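Local coordinates for exodeoxyribonuclease III (Methanosarcina mazei, PDB 5J8N), which probably cleaves DNA at abasic sites and trims double-stranded DNA from the 3' end, using magnesium or manganese ions, at residues 158-163 / 218-223. The protein carries 3 engineered substitutions. Sequence-based numbering, arbitrary orientation.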
ATOM      1  N   GLU A 158     -18.488  -2.944   5.276  1.00 17.53           N
ATOM      2  CA  GLU A 158     -18.972  -4.311   5.064  1.00 16.32           C
ATOM      3  C   GLU A 158     -18.819  -4.725   3.610  1.00 16.97           C
ATOM      4  O   GLU A 158     -18.515  -5.890   3.339  1.00 17.66           O
ATOM      5  CB  GLU A 158     -20.423  -4.448   5.532  1.00 20.57           C
ATOM      6  CG  GLU A 158     -20.538  -4.376   7.077  1.00 26.36           C
ATOM      7  CD  GLU A 158     -21.898  -4.782   7.598  1.00 41.41           C
ATOM      8  OE1 GLU A 158     -22.651  -5.423   6.839  1.00 44.45           O
ATOM      9  OE2 GLU A 158     -22.212  -4.425   8.764  1.00 42.97           O
ATOM     10  N   ILE A 159     -18.977  -3.790   2.672  1.00 15.79           N
ATOM     11  CA  ILE A 159     -18.848  -4.131   1.258  1.00 16.44           C
ATOM     12  C   ILE A 159     -17.391  -4.489   0.916  1.00 15.99           C
ATOM     13  O   ILE A 159     -17.143  -5.058  -0.168  1.00 17.32           O
ATOM     14  CB  ILE A 159     -19.357  -2.967   0.373  1.00 19.49           C
ATOM     15  CG1 ILE A 159     -19.651  -3.377  -1.054  1.00 30.69           C
ATOM     16  CG2 ILE A 159     -18.469  -1.741   0.429  1.00 19.90           C
ATOM     17  CD1 ILE A 159     -20.239  -2.243  -1.843  1.00 40.53           C
ATOM     18  N   ASP A 160     -16.433  -4.171   1.810  1.00 14.26           N
ATOM     19  CA  ASP A 160     -15.025  -4.431   1.517  1.00 14.28           C
ATOM     20  C   ASP A 160     -14.548  -5.825   1.911  1.00 13.54           C
ATOM     21  O   ASP A 160     -13.365  -6.121   1.793  1.00 14.98           O
ATOM     22  CB  ASP A 160     -14.168  -3.366   2.174  1.00 14.17           C
ATOM     23  CG  ASP A 160     -14.425  -2.008   1.575  1.00 15.55           C
ATOM     24  OD1 ASP A 160     -14.312  -1.926   0.323  1.00 14.49           O
ATOM     25  OD2 ASP A 160     -14.752  -1.031   2.288  1.00 15.32           O
ATOM     26  N   LEU A 161     -15.432  -6.721   2.324  1.00 14.12           N
ATOM     27  CA  LEU A 161     -15.043  -8.124   2.463  1.00 14.84           C
ATOM     28  C   LEU A 161     -16.232  -9.026   2.236  1.00 15.71           C
ATOM     29  O   LEU A 161     -17.387  -8.615   2.339  1.00 16.69           O
ATOM     30  CB  LEU A 161     -14.368  -8.427   3.837  1.00 15.37           C
ATOM     31  CG  LEU A 161     -15.233  -8.474   5.100  1.00 15.65           C
ATOM     32  CD1 LEU A 161     -14.389  -9.012   6.305  1.00 18.22           C
ATOM     33  CD2 LEU A 161     -15.750  -7.051   5.439  1.00 15.87           C
ATOM     34  N   ALA A 162     -15.945 -10.281   1.883  1.00 14.95           N
ATOM     35  CA  ALA A 162     -17.010 -11.205   1.561  1.00 15.39           C
ATOM     36  C   ALA A 162     -17.814 -11.698   2.755  1.00 18.51           C
ATOM     37  O   ALA A 162     -18.991 -12.006   2.583  1.00 20.83           O
ATOM     38  CB  ALA A 162     -16.446 -12.431   0.805  1.00 17.91           C
ATOM     39  N   ARG A 163     -17.190 -11.810   3.926  1.00 17.95           N
ATOM     40  CA  ARG A 163     -17.856 -12.355   5.097  0.57 19.63           C
ATOM     41  C   ARG A 163     -17.771 -11.417   6.275  1.00 18.84           C
ATOM     42  O   ARG A 163     -17.134 -11.748   7.300  1.00 21.18           O
ATOM     43  CB  ARG A 163     -17.231 -13.699   5.453  0.57 21.68           C
ATOM     44  CG  ARG A 163     -17.170 -14.668   4.269  0.57 25.90           C
ATOM     45  CD  ARG A 163     -18.527 -15.239   3.907  0.57 28.52           C
ATOM     46  NE  ARG A 163     -18.355 -16.587   3.363  0.57 35.89           N
ATOM     47  CZ  ARG A 163     -18.514 -16.917   2.086  0.57 38.46           C
ATOM     48  NH1 ARG A 163     -18.874 -16.000   1.202  0.57 36.95           N
ATOM     49  NH2 ARG A 163     -18.313 -18.171   1.700  0.57 37.31           N
ATOM     50  N   GLY A 218     -12.824 -12.836  -0.223  1.00 14.09           N
ATOM     51  CA  GLY A 218     -11.730 -11.910  -0.108  1.00 13.97           C
ATOM     52  C   GLY A 218     -12.004 -10.729   0.789  1.00 13.05           C
ATOM     53  O   GLY A 218     -13.143 -10.555   1.305  1.00 14.27           O
ATOM     54  N   TRP A 219     -10.952  -9.919   0.914  1.00 12.56           N
ATOM     55  CA  TRP A 219     -11.008  -8.657   1.671  1.00 12.90           C
ATOM     56  C   TRP A 219     -10.336  -7.612   0.842  1.00 13.78           C
ATOM     57  O   TRP A 219      -9.309  -7.921   0.229  1.00 13.25           O
ATOM     58  CB  TRP A 219     -10.252  -8.781   3.007  1.00 12.80           C
ATOM     59  CG  TRP A 219     -10.681  -9.801   3.995  1.00 13.33           C
ATOM     60  CD1 TRP A 219     -10.913 -11.139   3.797  1.00 13.02           C
ATOM     61  CD2 TRP A 219     -10.808  -9.573   5.403  1.00 13.31           C
ATOM     62  NE1 TRP A 219     -11.215 -11.751   4.998  1.00 14.90           N
ATOM     63  CE2 TRP A 219     -11.148 -10.809   5.997  1.00 14.70           C
ATOM     64  CE3 TRP A 219     -10.668  -8.427   6.214  1.00 15.10           C
ATOM     65  CZ2 TRP A 219     -11.344 -10.948   7.382  1.00 18.36           C
ATOM     66  CZ3 TRP A 219     -10.865  -8.571   7.618  1.00 17.76           C
ATOM     67  CH2 TRP A 219     -11.191  -9.826   8.166  1.00 17.83           C
ATOM     68  N   ARG A 220     -10.811  -6.368   0.865  1.00 12.06           N
ATOM     69  CA  ARG A 220     -10.061  -5.259   0.260  1.00 12.43           C
ATOM     70  C   ARG A 220      -9.221  -4.608   1.350  1.00 12.93           C
ATOM     71  O   ARG A 220      -9.732  -3.850   2.189  1.00 13.25           O
ATOM     72  CB  ARG A 220     -11.013  -4.254  -0.390  1.00 12.36           C
ATOM     73  CG  ARG A 220     -10.259  -3.323  -1.335  1.00 12.17           C
ATOM     74  CD  ARG A 220     -11.234  -2.499  -2.224  1.00 12.68           C
ATOM     75  NE  ARG A 220     -12.077  -1.599  -1.402  1.00 12.66           N
ATOM     76  CZ  ARG A 220     -11.885  -0.281  -1.254  1.00 13.09           C
ATOM     77  NH1 ARG A 220     -12.715   0.434  -0.469  1.00 13.84           N
ATOM     78  NH2 ARG A 220     -10.918   0.374  -1.905  1.00 13.15           N
ATOM     79  N   LEU A 221      -7.945  -4.979   1.374  1.00 11.31           N
ATOM     80  CA  LEU A 221      -6.969  -4.482   2.357  1.00 12.55           C
ATOM     81  C   LEU A 221      -6.024  -3.457   1.781  1.00 10.75           C
ATOM     82  O   LEU A 221      -5.309  -2.799   2.538  1.00 12.37           O
ATOM     83  CB  LEU A 221      -6.115  -5.641   2.899  1.00 11.81           C
ATOM     84  CG  LEU A 221      -6.939  -6.795   3.507  1.00 11.68           C
ATOM     85  CD1 LEU A 221      -6.009  -7.857   4.044  1.00 14.44           C
ATOM     86  CD2 LEU A 221      -7.819  -6.258   4.664  1.00 14.97           C
ATOM     87  N   ASP A 222      -5.981  -3.373   0.440  1.00 11.66           N
ATOM     88  CA  ASP A 222      -4.983  -2.545  -0.249  1.00 12.11           C
ATOM     89  C   ASP A 222      -5.694  -1.418  -0.927  1.00 12.11           C
ATOM     90  O   ASP A 222      -6.728  -1.618  -1.586  1.00 12.47           O
ATOM     91  CB  ASP A 222      -4.213  -3.407  -1.268  1.00 10.95           C
ATOM     92  CG  ASP A 222      -3.554  -4.556  -0.581  1.00 12.68           C
ATOM     93  OD1 ASP A 222      -2.452  -4.355  -0.009  1.00 13.54           O
ATOM     94  OD2 ASP A 222      -4.160  -5.648  -0.540  1.00 12.26           O
ATOM     95  N   TYR A 223      -5.119  -0.209  -0.823  1.00 11.16           N
ATOM     96  CA  TYR A 223      -5.793   1.018  -1.241  1.00 11.22           C
ATOM     97  C   TYR A 223      -4.795   1.991  -1.852  1.00 10.99           C
ATOM     98  O   TYR A 223      -3.586   1.905  -1.573  1.00 11.97           O
ATOM     99  CB  TYR A 223      -6.418   1.718  -0.031  1.00 12.68           C
ATOM    100  CG  TYR A 223      -7.422   0.947   0.790  1.00 11.84           C
ATOM    101  CD1 TYR A 223      -7.011  -0.049   1.682  1.00 10.94           C
ATOM    102  CD2 TYR A 223      -8.778   1.293   0.754  1.00 13.08           C
ATOM    103  CE1 TYR A 223      -7.923  -0.739   2.470  1.00 11.63           C
ATOM    104  CE2 TYR A 223      -9.726   0.594   1.539  1.00 13.32           C
ATOM    105  CZ  TYR A 223      -9.255  -0.388   2.415  1.00 12.32           C
ATOM    106  OH  TYR A 223     -10.186  -1.010   3.224  1.00 14.16           O
TER
HETATM  107  O   HOH W   1     -15.469   1.130   0.748  1.00 15.96           O
HETATM  108  O   HOH W   2     -14.371 -12.311   3.827  1.00 20.30           O
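Asp160 and Arg220 run side by side in a salt bridge, and one carboxylate oxygen takes the whole grip. NE of Arg220 donates to OD1 of Asp160 at 2.8 Å, and NH1 of Arg220 to the same oxygen at 3.0 Å, both bonds bent. OD1 sits in the guanidinium plane but is met from above the carboxylate plane, the two planes being 50° apart. Arginine suits this place because two N-H groups on one flat cationic edge can meet a single anionic oxygen; CG anti to the backbone N and a bend at chi3 (64°) bring that edge there. Tyr223 CE2 lies against the rim of one guanidinium face. Salt bridges from OD1 to Arg194 and from NH1 to Asp191 would probably help offset the buried charges. An alanine in place of Arg220 would probably leave Asp160 less well neutralised and Asp191 without this partner. Leu161 CG lies between N and C (chi1 73°), laying CD1 3.5 Å from the centroid of the six-membered ring of Trp219, a CH-pi contact of methyl on broad flat face. Arg220 N donates to Asp160 O (2.7 Å) and Ala162 N to Gly218 O (2.9 Å), flanking a single Leu161-Trp219 beta bridge. It ties a loop to broken strand 218-227 of the DNase I-like fold; further along lies Asp222, hydrogen-bonded to His248, the predicted proton acceptor.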